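PDB 1LUR: aldose 1-epimerase from Caenorhabditis elegans, which probably interconverts the alpha and beta anomers of aldoses such as galactose, acting as a mutarotase. Local coordinates for residues Gln21-Ala25 with Lys36-Pro40; Pro164-Ala168 with Asp318-Arg322; Met190-Val196 with Asn239-Thr244. Residue numbers count along the deposited sequence, not the author numbering.

Contact 1: Gln21-Ala25 with Lys36-Pro40; sequences QGLTA and KLTFP
Strand 36-40 and the entry to strand 24-28 run antiparallel, directions 167° apart. T24 faces T38 in a hydrogen-bonded pair, CA-CA 5.3 Å, with T24 N to T38 O at 3.2 Å and T38 N to T24 O at 3.0 Å. A25 and L37 form the next, non-hydrogen-bonded pair, CA-CA 4.4 Å. CA-H...O contacts join L37 CA to T24 O (3.2 Å) and A25 CA to K36 O (3.4 Å). G22 takes phi/psi 99/22, where a CB would jam against the preceding carbonyl, and its O lies 3.2 Å from P40 CD. On the face of A25 and L37, L23 (t, p) sets its CD1 3.9 Å from CD2 of L37 (t, t) and 4.0 Å from CD1 of F39 (chi1 t); F335 covers L23 and L37. On the other face T24 (m) and T38 (p) meet, T24 CB to T38 OG1 3.3 Å. A water there donates to G22 O at 2.7 Å, lies 2.7 Å from T38 OG1 and bonds weakly to T24 OG1 (3.4 Å). This beta hairpin is therefore two-faced: leucines and phenylalanine turn into the protein, threonines and water finish the more open side.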
ATOM      1  N   GLN A  21     -22.941   4.397   8.455  1.00 39.54           N
ATOM      2  CA  GLN A  21     -22.490   4.696   9.812  1.00 39.90           C
ATOM      3  C   GLN A  21     -21.442   5.792   9.963  1.00 39.87           C
ATOM      4  O   GLN A  21     -20.860   5.945  11.039  1.00 41.05           O
ATOM      5  CB  GLN A  21     -21.970   3.426  10.491  1.00 42.61           C
ATOM      6  CG  GLN A  21     -23.047   2.411  10.831  1.00 46.32           C
ATOM      7  CD  GLN A  21     -23.499   1.625   9.625  1.00 49.10           C
ATOM      8  OE1 GLN A  21     -22.770   0.772   9.120  1.00 51.67           O
ATOM      9  NE2 GLN A  21     -24.704   1.913   9.148  1.00 51.29           N
ATOM     10  N   GLY A  22     -21.189   6.554   8.906  1.00 38.10           N
ATOM     11  CA  GLY A  22     -20.201   7.610   9.016  1.00 36.43           C
ATOM     12  C   GLY A  22     -18.817   7.310   8.468  1.00 36.68           C
ATOM     13  O   GLY A  22     -17.846   7.940   8.882  1.00 37.80           O
ATOM     14  N   LEU A  23     -18.719   6.344   7.558  1.00 35.32           N
ATOM     15  CA  LEU A  23     -17.439   5.973   6.949  1.00 34.22           C
ATOM     16  C   LEU A  23     -17.515   6.372   5.483  1.00 33.65           C
ATOM     17  O   LEU A  23     -18.392   5.912   4.756  1.00 35.28           O
ATOM     18  CB  LEU A  23     -17.198   4.462   7.058  1.00 33.52           C
ATOM     19  CG  LEU A  23     -16.022   3.856   6.275  1.00 33.82           C
ATOM     20  CD1 LEU A  23     -14.691   4.436   6.754  1.00 30.38           C
ATOM     21  CD2 LEU A  23     -16.035   2.344   6.460  1.00 35.46           C
ATOM     22  N   THR A  24     -16.609   7.238   5.049  1.00 33.27           N
ATOM     23  CA  THR A  24     -16.600   7.681   3.665  1.00 34.91           C
ATOM     24  C   THR A  24     -15.204   7.527   3.064  1.00 34.58           C
ATOM     25  O   THR A  24     -14.196   7.726   3.739  1.00 35.50           O
ATOM     26  CB  THR A  24     -17.045   9.166   3.551  1.00 35.81           C
ATOM     27  OG1 THR A  24     -18.341   9.322   4.142  1.00 37.11           O
ATOM     28  CG2 THR A  24     -17.127   9.598   2.093  1.00 36.75           C
ATOM     29  N   ALA A  25     -15.159   7.157   1.792  1.00 33.70           N
ATOM     30  CA  ALA A  25     -13.896   6.976   1.092  1.00 34.03           C
ATOM     31  C   ALA A  25     -13.980   7.694  -0.245  1.00 33.60           C
ATOM     32  O   ALA A  25     -14.987   7.604  -0.943  1.00 34.30           O
ATOM     33  CB  ALA A  25     -13.624   5.495   0.869  1.00 33.12           C
ATOM     34  N   LYS A  36      -9.179  10.050   0.034  1.00 35.86           N
ATOM     35  CA  LYS A  36      -9.556  10.401   1.398  1.00 36.68           C
ATOM     36  C   LYS A  36     -10.293   9.250   2.053  1.00 36.41           C
ATOM     37  O   LYS A  36     -10.801   8.358   1.375  1.00 34.85           O
ATOM     38  CB  LYS A  36     -10.502  11.602   1.414  1.00 37.77           C
ATOM     39  CG  LYS A  36     -10.114  12.787   0.556  1.00 39.84           C
ATOM     40  CD  LYS A  36     -11.298  13.752   0.443  1.00 40.89           C
ATOM     41  CE  LYS A  36     -11.869  14.097   1.819  1.00 40.57           C
ATOM     42  NZ  LYS A  36     -13.065  14.981   1.734  1.00 40.55           N
ATOM     43  N   LEU A  37     -10.360   9.302   3.380  1.00 38.12           N
ATOM     44  CA  LEU A  37     -11.037   8.293   4.189  1.00 39.50           C
ATOM     45  C   LEU A  37     -11.390   8.962   5.519  1.00 39.67           C
ATOM     46  O   LEU A  37     -10.549   9.084   6.413  1.00 40.11           O
ATOM     47  CB  LEU A  37     -10.137   7.079   4.425  1.00 39.98           C
ATOM     48  CG  LEU A  37     -10.855   5.838   4.968  1.00 39.95           C
ATOM     49  CD1 LEU A  37      -9.987   4.629   4.757  1.00 42.75           C
ATOM     50  CD2 LEU A  37     -11.186   6.006   6.435  1.00 41.06           C
ATOM     51  N   THR A  38     -12.639   9.400   5.639  1.00 39.76           N
ATOM     52  CA  THR A  38     -13.106  10.062   6.850  1.00 39.28           C
ATOM     53  C   THR A  38     -13.838   9.118   7.796  1.00 40.05           C
ATOM     54  O   THR A  38     -14.592   8.247   7.363  1.00 38.86           O
ATOM     55  CB  THR A  38     -14.039  11.233   6.492  1.00 39.07           C
ATOM     56  OG1 THR A  38     -15.160  10.739   5.750  1.00 40.91           O
ATOM     57  CG2 THR A  38     -13.303  12.251   5.642  1.00 39.83           C
ATOM     58  N   PHE A  39     -13.615   9.309   9.094  1.00 40.76           N
ATOM     59  CA  PHE A  39     -14.241   8.484  10.123  1.00 42.16           C
ATOM     60  C   PHE A  39     -14.282   9.285  11.424  1.00 43.41           C
ATOM     61  O   PHE A  39     -13.277   9.860  11.836  1.00 43.85           O
ATOM     62  CB  PHE A  39     -13.424   7.209  10.327  1.00 39.82           C
ATOM     63  CG  PHE A  39     -14.129   6.151  11.126  1.00 37.74           C
ATOM     64  CD1 PHE A  39     -15.245   5.503  10.609  1.00 38.70           C
ATOM     65  CD2 PHE A  39     -13.655   5.774  12.379  1.00 37.25           C
ATOM     66  CE1 PHE A  39     -15.880   4.489  11.326  1.00 37.43           C
ATOM     67  CE2 PHE A  39     -14.281   4.760  13.106  1.00 36.35           C
ATOM     68  CZ  PHE A  39     -15.394   4.117  12.577  1.00 35.84           C
ATOM     69  N   PRO A  40     -15.443   9.326  12.092  1.00 45.64           N
ATOM     70  CA  PRO A  40     -15.548  10.081  13.345  1.00 46.14           C
ATOM     71  C   PRO A  40     -14.661   9.549  14.469  1.00 47.36           C
ATOM     72  O   PRO A  40     -14.537   8.340  14.656  1.00 46.78           O
ATOM     73  CB  PRO A  40     -17.033   9.985  13.677  1.00 46.07           C
ATOM     74  CG  PRO A  40     -17.406   8.635  13.131  1.00 46.92           C
ATOM     75  CD  PRO A  40     -16.702   8.620  11.792  1.00 45.77           C
TER
HETATM   76  O   HOH W   1     -17.200   9.955   7.286  1.00 40.11           O

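Contact 2: Pro164-Ala168 with Asp318-Arg322; sequences PGLLA and DVSLR
V319 (m) packs between two neighbours, its CG1 3.9 Å from A168 CB and its CG2 3.9 Å from L166 CD2. L167 and L321, both t, p, meet at 3.7 Å between L167 CD2 and L321 CD2, and their side chains also rest on A159 and Y327. L166 (m, t) leaves L167 and L321 and packs on L82 and F84. The backbones run antiparallel, directions 150° apart. G165, almost fully extended at -167/-160, makes a hydrogen-bonded pair with L321 (CA-CA 5.4 Å): G165 N to L321 O 3.0 Å, L321 N to G165 O 2.8 Å. L166 faces S320 in the non-hydrogen-bonded position, CA-CA 4.2 Å, and L167 N reaches V319 O at 2.9 Å. A water lies 2.8 Å from L167 O and 3.1 Å from S320 O. At the polar edge D318 OD1 accepts from S320 N (2.9 Å) in an Asx turn, and from S320 OG (2.7 Å). R322 passes P164, NH1 to P164 CB 3.8 Å, with its guanidinium in a salt bridge with D85. This short two-stranded antiparallel ribbon, 165-166 with 320-321, joins two connecting segments of the galactose mutarotase-like beta-sandwich, 150 residues apart in sequence.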
ATOM      1  N   PRO A 164       2.616 -14.382 -20.083  1.00 29.16           N
ATOM      2  CA  PRO A 164       3.246 -14.615 -18.777  1.00 27.32           C
ATOM      3  C   PRO A 164       4.098 -13.443 -18.310  1.00 25.85           C
ATOM      4  O   PRO A 164       4.849 -12.867 -19.089  1.00 24.04           O
ATOM      5  CB  PRO A 164       4.109 -15.853 -19.014  1.00 28.49           C
ATOM      6  CG  PRO A 164       3.480 -16.521 -20.183  1.00 31.32           C
ATOM      7  CD  PRO A 164       3.074 -15.379 -21.063  1.00 30.85           C
ATOM      8  N   GLY A 165       3.997 -13.111 -17.029  1.00 25.07           N
ATOM      9  CA  GLY A 165       4.776 -12.008 -16.502  1.00 24.26           C
ATOM     10  C   GLY A 165       4.765 -11.999 -14.986  1.00 22.32           C
ATOM     11  O   GLY A 165       4.481 -13.015 -14.355  1.00 22.14           O
ATOM     12  N   LEU A 166       5.069 -10.848 -14.408  1.00 19.78           N
ATOM     13  CA  LEU A 166       5.094 -10.707 -12.959  1.00 19.11           C
ATOM     14  C   LEU A 166       4.062  -9.673 -12.519  1.00 17.42           C
ATOM     15  O   LEU A 166       3.822  -8.696 -13.220  1.00 20.37           O
ATOM     16  CB  LEU A 166       6.494 -10.257 -12.506  1.00 18.92           C
ATOM     17  CG  LEU A 166       7.701 -11.146 -12.838  1.00 21.76           C
ATOM     18  CD1 LEU A 166       8.991 -10.360 -12.688  1.00 22.18           C
ATOM     19  CD2 LEU A 166       7.709 -12.369 -11.921  1.00 21.81           C
ATOM     20  N   LEU A 167       3.427  -9.907 -11.374  1.00 21.36           N
ATOM     21  CA  LEU A 167       2.435  -8.971 -10.855  1.00 20.09           C
ATOM     22  C   LEU A 167       2.384  -9.085  -9.335  1.00 21.59           C
ATOM     23  O   LEU A 167       2.061 -10.141  -8.770  1.00 21.10           O
ATOM     24  CB  LEU A 167       1.038  -9.211 -11.446  1.00 20.59           C
ATOM     25  CG  LEU A 167       0.071  -8.037 -11.196  1.00 22.13           C
ATOM     26  CD1 LEU A 167       0.412  -6.882 -12.127  1.00 20.02           C
ATOM     27  CD2 LEU A 167      -1.367  -8.470 -11.423  1.00 22.45           C
ATOM     28  N   ALA A 168       2.729  -7.992  -8.672  1.00 19.82           N
ATOM     29  CA  ALA A 168       2.727  -7.946  -7.215  1.00 20.88           C
ATOM     30  C   ALA A 168       2.303  -6.531  -6.876  1.00 21.36           C
ATOM     31  O   ALA A 168       3.101  -5.594  -6.951  1.00 21.81           O
ATOM     32  CB  ALA A 168       4.118  -8.249  -6.683  1.00 18.76           C
ATOM     33  N   ASP A 318       6.693 -16.655  -5.403  1.00 28.67           N
ATOM     34  CA  ASP A 318       6.678 -16.588  -6.857  1.00 28.70           C
ATOM     35  C   ASP A 318       5.548 -15.620  -7.218  1.00 27.19           C
ATOM     36  O   ASP A 318       4.384 -15.931  -6.978  1.00 27.77           O
ATOM     37  CB  ASP A 318       6.367 -17.975  -7.430  1.00 30.86           C
ATOM     38  CG  ASP A 318       6.393 -18.009  -8.950  1.00 34.17           C
ATOM     39  OD1 ASP A 318       6.191 -16.951  -9.589  1.00 31.42           O
ATOM     40  OD2 ASP A 318       6.600 -19.110  -9.509  1.00 35.02           O
ATOM     41  N   VAL A 319       5.873 -14.455  -7.780  1.00 23.75           N
ATOM     42  CA  VAL A 319       4.819 -13.507  -8.138  1.00 22.90           C
ATOM     43  C   VAL A 319       4.483 -13.493  -9.624  1.00 23.19           C
ATOM     44  O   VAL A 319       3.983 -12.507 -10.154  1.00 22.04           O
ATOM     45  CB  VAL A 319       5.136 -12.053  -7.670  1.00 23.72           C
ATOM     46  CG1 VAL A 319       5.224 -12.003  -6.153  1.00 21.08           C
ATOM     47  CG2 VAL A 319       6.437 -11.550  -8.301  1.00 24.06           C
ATOM     48  N   SER A 320       4.741 -14.600 -10.305  1.00 25.06           N
ATOM     49  CA  SER A 320       4.435 -14.655 -11.723  1.00 25.78           C
ATOM     50  C   SER A 320       2.921 -14.749 -11.885  1.00 26.32           C
ATOM     51  O   SER A 320       2.219 -15.219 -10.989  1.00 27.42           O
ATOM     52  CB  SER A 320       5.101 -15.874 -12.371  1.00 27.11           C
ATOM     53  OG  SER A 320       4.617 -17.077 -11.801  1.00 32.25           O
ATOM     54  N   LEU A 321       2.429 -14.267 -13.017  1.00 25.70           N
ATOM     55  CA  LEU A 321       1.007 -14.287 -13.347  1.00 26.30           C
ATOM     56  C   LEU A 321       1.012 -14.866 -14.757  1.00 27.34           C
ATOM     57  O   LEU A 321       1.522 -14.236 -15.686  1.00 26.49           O
ATOM     58  CB  LEU A 321       0.418 -12.876 -13.358  1.00 24.92           C
ATOM     59  CG  LEU A 321      -1.039 -12.796 -13.821  1.00 26.07           C
ATOM     60  CD1 LEU A 321      -1.920 -13.659 -12.903  1.00 25.61           C
ATOM     61  CD2 LEU A 321      -1.509 -11.349 -13.802  1.00 26.17           C
ATOM     62  N   ARG A 322       0.455 -16.067 -14.909  1.00 27.27           N
ATOM     63  CA  ARG A 322       0.418 -16.729 -16.209  1.00 28.93           C
ATOM     64  C   ARG A 322      -0.992 -16.919 -16.768  1.00 31.45           C
ATOM     65  O   ARG A 322      -1.962 -17.002 -16.011  1.00 29.17           O
ATOM     66  CB  ARG A 322       1.134 -18.072 -16.086  1.00 28.79           C
ATOM     67  CG  ARG A 322       2.552 -17.913 -15.551  1.00 28.35           C
ATOM     68  CD  ARG A 322       3.229 -19.233 -15.223  1.00 29.26           C
ATOM     69  NE  ARG A 322       4.553 -19.007 -14.642  1.00 29.62           N
ATOM     70  CZ  ARG A 322       5.629 -18.636 -15.334  1.00 28.71           C
ATOM     71  NH1 ARG A 322       5.557 -18.457 -16.647  1.00 27.58           N
ATOM     72  NH2 ARG A 322       6.773 -18.406 -14.703  1.00 27.99           N
TER
HETATM   73  O   HOH W   2       1.252 -12.781  -9.267  1.00 24.52           O

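Contact 3: Met190-Val196 with Asn239-Thr244; sequences MEADEFV and NDLVIT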
HETATM    1  N   MSE A 190       1.612  -5.847  15.619  1.00 46.54           N
HETATM    2  CA  MSE A 190       1.601  -6.747  14.472  1.00 45.91           C
HETATM    3  C   MSE A 190       1.979  -8.180  14.780  1.00 45.19           C
HETATM    4  O   MSE A 190       2.851  -8.448  15.607  1.00 47.21           O
HETATM    5  CB  MSE A 190       2.562  -6.239  13.400  1.00 45.96           C
HETATM    6  CG  MSE A 190       1.917  -5.545  12.228  1.00 47.90           C
HETATM    7 SE   MSE A 190       3.113  -5.612  10.701  1.00 48.08          SE
HETATM    8  CE  MSE A 190       2.527  -7.285   9.932  1.00 45.06           C
ATOM      9  N   GLU A 191       1.325  -9.105  14.093  1.00 44.07           N
ATOM     10  CA  GLU A 191       1.604 -10.515  14.283  1.00 43.80           C
ATOM     11  C   GLU A 191       2.711 -10.830  13.277  1.00 42.55           C
ATOM     12  O   GLU A 191       2.474 -11.475  12.255  1.00 41.35           O
ATOM     13  CB  GLU A 191       0.363 -11.351  13.977  1.00 46.04           C
ATOM     14  CG  GLU A 191      -0.875 -10.948  14.762  1.00 51.10           C
ATOM     15  CD  GLU A 191      -0.618 -10.866  16.252  1.00 54.31           C
ATOM     16  OE1 GLU A 191      -0.004 -11.807  16.799  1.00 56.20           O
ATOM     17  OE2 GLU A 191      -1.035  -9.863  16.874  1.00 55.98           O
ATOM     18  N   ALA A 192       3.917 -10.347  13.560  1.00 41.37           N
ATOM     19  CA  ALA A 192       5.058 -10.576  12.678  1.00 40.42           C
ATOM     20  C   ALA A 192       6.301 -11.001  13.456  1.00 39.25           C
ATOM     21  O   ALA A 192       6.821 -10.239  14.263  1.00 40.30           O
ATOM     22  CB  ALA A 192       5.350  -9.312  11.883  1.00 39.70           C
ATOM     23  N   ASP A 193       6.778 -12.213  13.198  1.00 39.78           N
ATOM     24  CA  ASP A 193       7.967 -12.724  13.885  1.00 40.20           C
ATOM     25  C   ASP A 193       9.251 -12.420  13.123  1.00 40.99           C
ATOM     26  O   ASP A 193      10.342 -12.425  13.702  1.00 39.18           O
ATOM     27  CB  ASP A 193       7.870 -14.235  14.082  1.00 40.81           C
ATOM     28  CG  ASP A 193       6.740 -14.629  15.000  1.00 42.06           C
ATOM     29  OD1 ASP A 193       6.513 -13.911  15.994  1.00 42.97           O
ATOM     30  OD2 ASP A 193       6.087 -15.662  14.734  1.00 44.17           O
ATOM     31  N   GLU A 194       9.115 -12.160  11.826  1.00 39.31           N
ATOM     32  CA  GLU A 194      10.262 -11.861  10.975  1.00 38.08           C
ATOM     33  C   GLU A 194      10.074 -10.642  10.081  1.00 38.43           C
ATOM     34  O   GLU A 194       8.950 -10.173   9.867  1.00 36.96           O
ATOM     35  CB  GLU A 194      10.557 -13.061  10.081  1.00 38.28           C
ATOM     36  CG  GLU A 194      11.251 -14.205  10.760  1.00 40.15           C
ATOM     37  CD  GLU A 194      11.368 -15.407   9.854  1.00 42.10           C
ATOM     38  OE1 GLU A 194      12.388 -16.119   9.943  1.00 44.10           O
ATOM     39  OE2 GLU A 194      10.436 -15.645   9.054  1.00 44.35           O
ATOM     40  N   PHE A 195      11.187 -10.130   9.561  1.00 36.27           N
ATOM     41  CA  PHE A 195      11.147  -8.977   8.678  1.00 34.31           C
ATOM     42  C   PHE A 195      12.172  -9.174   7.569  1.00 33.44           C
ATOM     43  O   PHE A 195      13.118  -9.953   7.718  1.00 32.67           O
ATOM     44  CB  PHE A 195      11.386  -7.667   9.442  1.00 34.59           C
ATOM     45  CG  PHE A 195      12.811  -7.435   9.872  1.00 35.89           C
ATOM     46  CD1 PHE A 195      13.660  -6.648   9.103  1.00 34.72           C
ATOM     47  CD2 PHE A 195      13.279  -7.940  11.082  1.00 37.48           C
ATOM     48  CE1 PHE A 195      14.958  -6.356   9.535  1.00 37.71           C
ATOM     49  CE2 PHE A 195      14.575  -7.657  11.526  1.00 37.49           C
ATOM     50  CZ  PHE A 195      15.415  -6.861  10.754  1.00 37.30           C
ATOM     51  N   VAL A 196      11.958  -8.490   6.450  1.00 30.73           N
ATOM     52  CA  VAL A 196      12.853  -8.584   5.311  1.00 28.69           C
ATOM     53  C   VAL A 196      14.007  -7.598   5.439  1.00 28.54           C
ATOM     54  O   VAL A 196      13.804  -6.391   5.496  1.00 30.19           O
ATOM     55  CB  VAL A 196      12.079  -8.316   3.996  1.00 29.83           C
ATOM     56  CG1 VAL A 196      13.021  -8.359   2.800  1.00 29.83           C
ATOM     57  CG2 VAL A 196      10.981  -9.347   3.840  1.00 28.80           C
ATOM     58  N   ASN A 239      10.316  -1.170   5.950  1.00 39.44           N
ATOM     59  CA  ASN A 239      10.623  -2.571   5.693  1.00 38.47           C
ATOM     60  C   ASN A 239       9.394  -3.447   5.565  1.00 37.04           C
ATOM     61  O   ASN A 239       8.272  -3.032   5.866  1.00 37.92           O
ATOM     62  CB  ASN A 239      11.464  -3.147   6.835  1.00 39.81           C
ATOM     63  CG  ASN A 239      12.698  -2.333   7.123  1.00 40.80           C
ATOM     64  OD1 ASN A 239      13.816  -2.801   6.921  1.00 43.48           O
ATOM     65  ND2 ASN A 239      12.506  -1.105   7.601  1.00 41.44           N
ATOM     66  N   ASP A 240       9.646  -4.679   5.144  1.00 34.80           N
ATOM     67  CA  ASP A 240       8.634  -5.702   4.953  1.00 33.41           C
ATOM     68  C   ASP A 240       8.517  -6.494   6.257  1.00 34.67           C
ATOM     69  O   ASP A 240       9.513  -7.028   6.746  1.00 32.79           O
ATOM     70  CB  ASP A 240       9.077  -6.691   3.873  1.00 33.02           C
ATOM     71  CG  ASP A 240       8.848  -6.191   2.462  1.00 31.56           C
ATOM     72  OD1 ASP A 240       8.821  -4.964   2.225  1.00 32.82           O
ATOM     73  OD2 ASP A 240       8.718  -7.061   1.578  1.00 33.19           O
ATOM     74  N   LEU A 241       7.316  -6.570   6.821  1.00 34.73           N
ATOM     75  CA  LEU A 241       7.118  -7.319   8.058  1.00 34.73           C
ATOM     76  C   LEU A 241       6.337  -8.569   7.660  1.00 34.85           C
ATOM     77  O   LEU A 241       5.186  -8.482   7.226  1.00 34.66           O
ATOM     78  CB  LEU A 241       6.346  -6.480   9.086  1.00 35.13           C
ATOM     79  CG  LEU A 241       7.190  -5.592  10.016  1.00 34.93           C
ATOM     80  CD1 LEU A 241       7.924  -6.465  11.016  1.00 36.74           C
ATOM     81  CD2 LEU A 241       8.181  -4.755   9.217  1.00 34.82           C
ATOM     82  N   VAL A 242       6.977  -9.731   7.786  1.00 33.99           N
ATOM     83  CA  VAL A 242       6.345 -10.995   7.430  1.00 34.46           C
ATOM     84  C   VAL A 242       5.272 -11.414   8.422  1.00 36.61           C
ATOM     85  O   VAL A 242       5.545 -11.627   9.603  1.00 34.76           O
ATOM     86  CB  VAL A 242       7.389 -12.127   7.306  1.00 34.10           C
ATOM     87  CG1 VAL A 242       6.720 -13.407   6.794  1.00 32.25           C
ATOM     88  CG2 VAL A 242       8.494 -11.700   6.362  1.00 34.28           C
ATOM     89  N   ILE A 243       4.049 -11.541   7.916  1.00 37.20           N
ATOM     90  CA  ILE A 243       2.905 -11.930   8.724  1.00 38.76           C
ATOM     91  C   ILE A 243       2.963 -13.374   9.207  1.00 40.13           C
ATOM     92  O   ILE A 243       3.142 -14.301   8.414  1.00 39.57           O
ATOM     93  CB  ILE A 243       1.591 -11.756   7.940  1.00 39.23           C
ATOM     94  CG1 ILE A 243       1.400 -10.288   7.553  1.00 39.10           C
ATOM     95  CG2 ILE A 243       0.419 -12.263   8.777  1.00 40.45           C
ATOM     96  CD1 ILE A 243       0.166 -10.039   6.689  1.00 39.25           C
ATOM     97  N   THR A 244       2.808 -13.559  10.512  1.00 40.57           N
ATOM     98  CA  THR A 244       2.833 -14.897  11.084  1.00 44.64           C
ATOM     99  C   THR A 244       1.452 -15.491  10.833  1.00 47.01           C
ATOM    100  O   THR A 244       0.473 -15.090  11.463  1.00 48.63           O
ATOM    101  CB  THR A 244       3.069 -14.870  12.607  1.00 44.05           C
ATOM    102  OG1 THR A 244       4.278 -14.161  12.898  1.00 44.37           O
ATOM    103  CG2 THR A 244       3.175 -16.290  13.146  1.00 44.45           C
TER
HETATM  104  O   HOH W   3       3.786 -12.959  15.730  1.00 40.27           O
HETATM  105  O   HOH W   4       6.654 -13.615  10.995  1.00 51.24           O
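N239 opens the second segment with its CB turned toward the first, and its backbone bonds to L278 on the other side. D240 offers its O to V196 N at 2.9 Å and takes a CA-H...O contact from F195 CA at 3.2 Å; its CB presses on V196 CG2 at 3.3 Å, while its carboxylate bonds to H277 and to the backbone N of S308. L241 is the apolar hub. It faces F195 in a non-hydrogen-bonded antiparallel pair, CA-CA 4.4 Å. Its CD1 touches A192 CB (3.9 Å) and F195 CB (4.0 Å), and its CB meets SE of M190, a selenomethionine, at 3.7 Å. V242 N donates to E194 O at 2.9 Å, although at a bent 140°. Its O receives a proton from a water at 2.7 Å, which in turn accepts from D193 N at 2.6 Å, so water bridges the two backbones. I243 points away, yet its CG1 still meets M190 CE at 4.0 Å. T244 N closes the run with a straight 2.7 Å bond to E191 O, E191 being the centre of an inverse gamma turn. T244 OG1 lies 3.0 Å from D193 OD2, a weak interaction; D193 also forms a salt bridge with R219. At D193 the first segment turns a corner, passing from strand 187-192 of the nine-stranded sheet to 194-198 of the seven-stranded one, and 239-244 hydrogen-bonds to it on both sides of that corner. Strand 238-243 itself lies in the seven-stranded antiparallel sheet, flanked by 194-198 and 275-279.

Overall arrangement
Contacts 1 and 2 lie on opposite sides of the chain's centre, 34 Å apart between centres, yet both lean on strand 327-337: contact 1 through F335 and H337, contact 2 through Y327. That strand belongs to the nine-stranded sheet, which also holds strand 187-192 of contact 3. Contact 3 falls, in sequence, between the two halves of contact 2; their centres are 22 Å apart and their nearest atoms about 10 Å. Contact 1 has its centre 28 Å from that of contact 3. No sugar accompanies these atoms; in galactose mutarotases it binds in an open cleft of the beta-sandwich, and any part that D240, with H277 and S308, plays there is an inference.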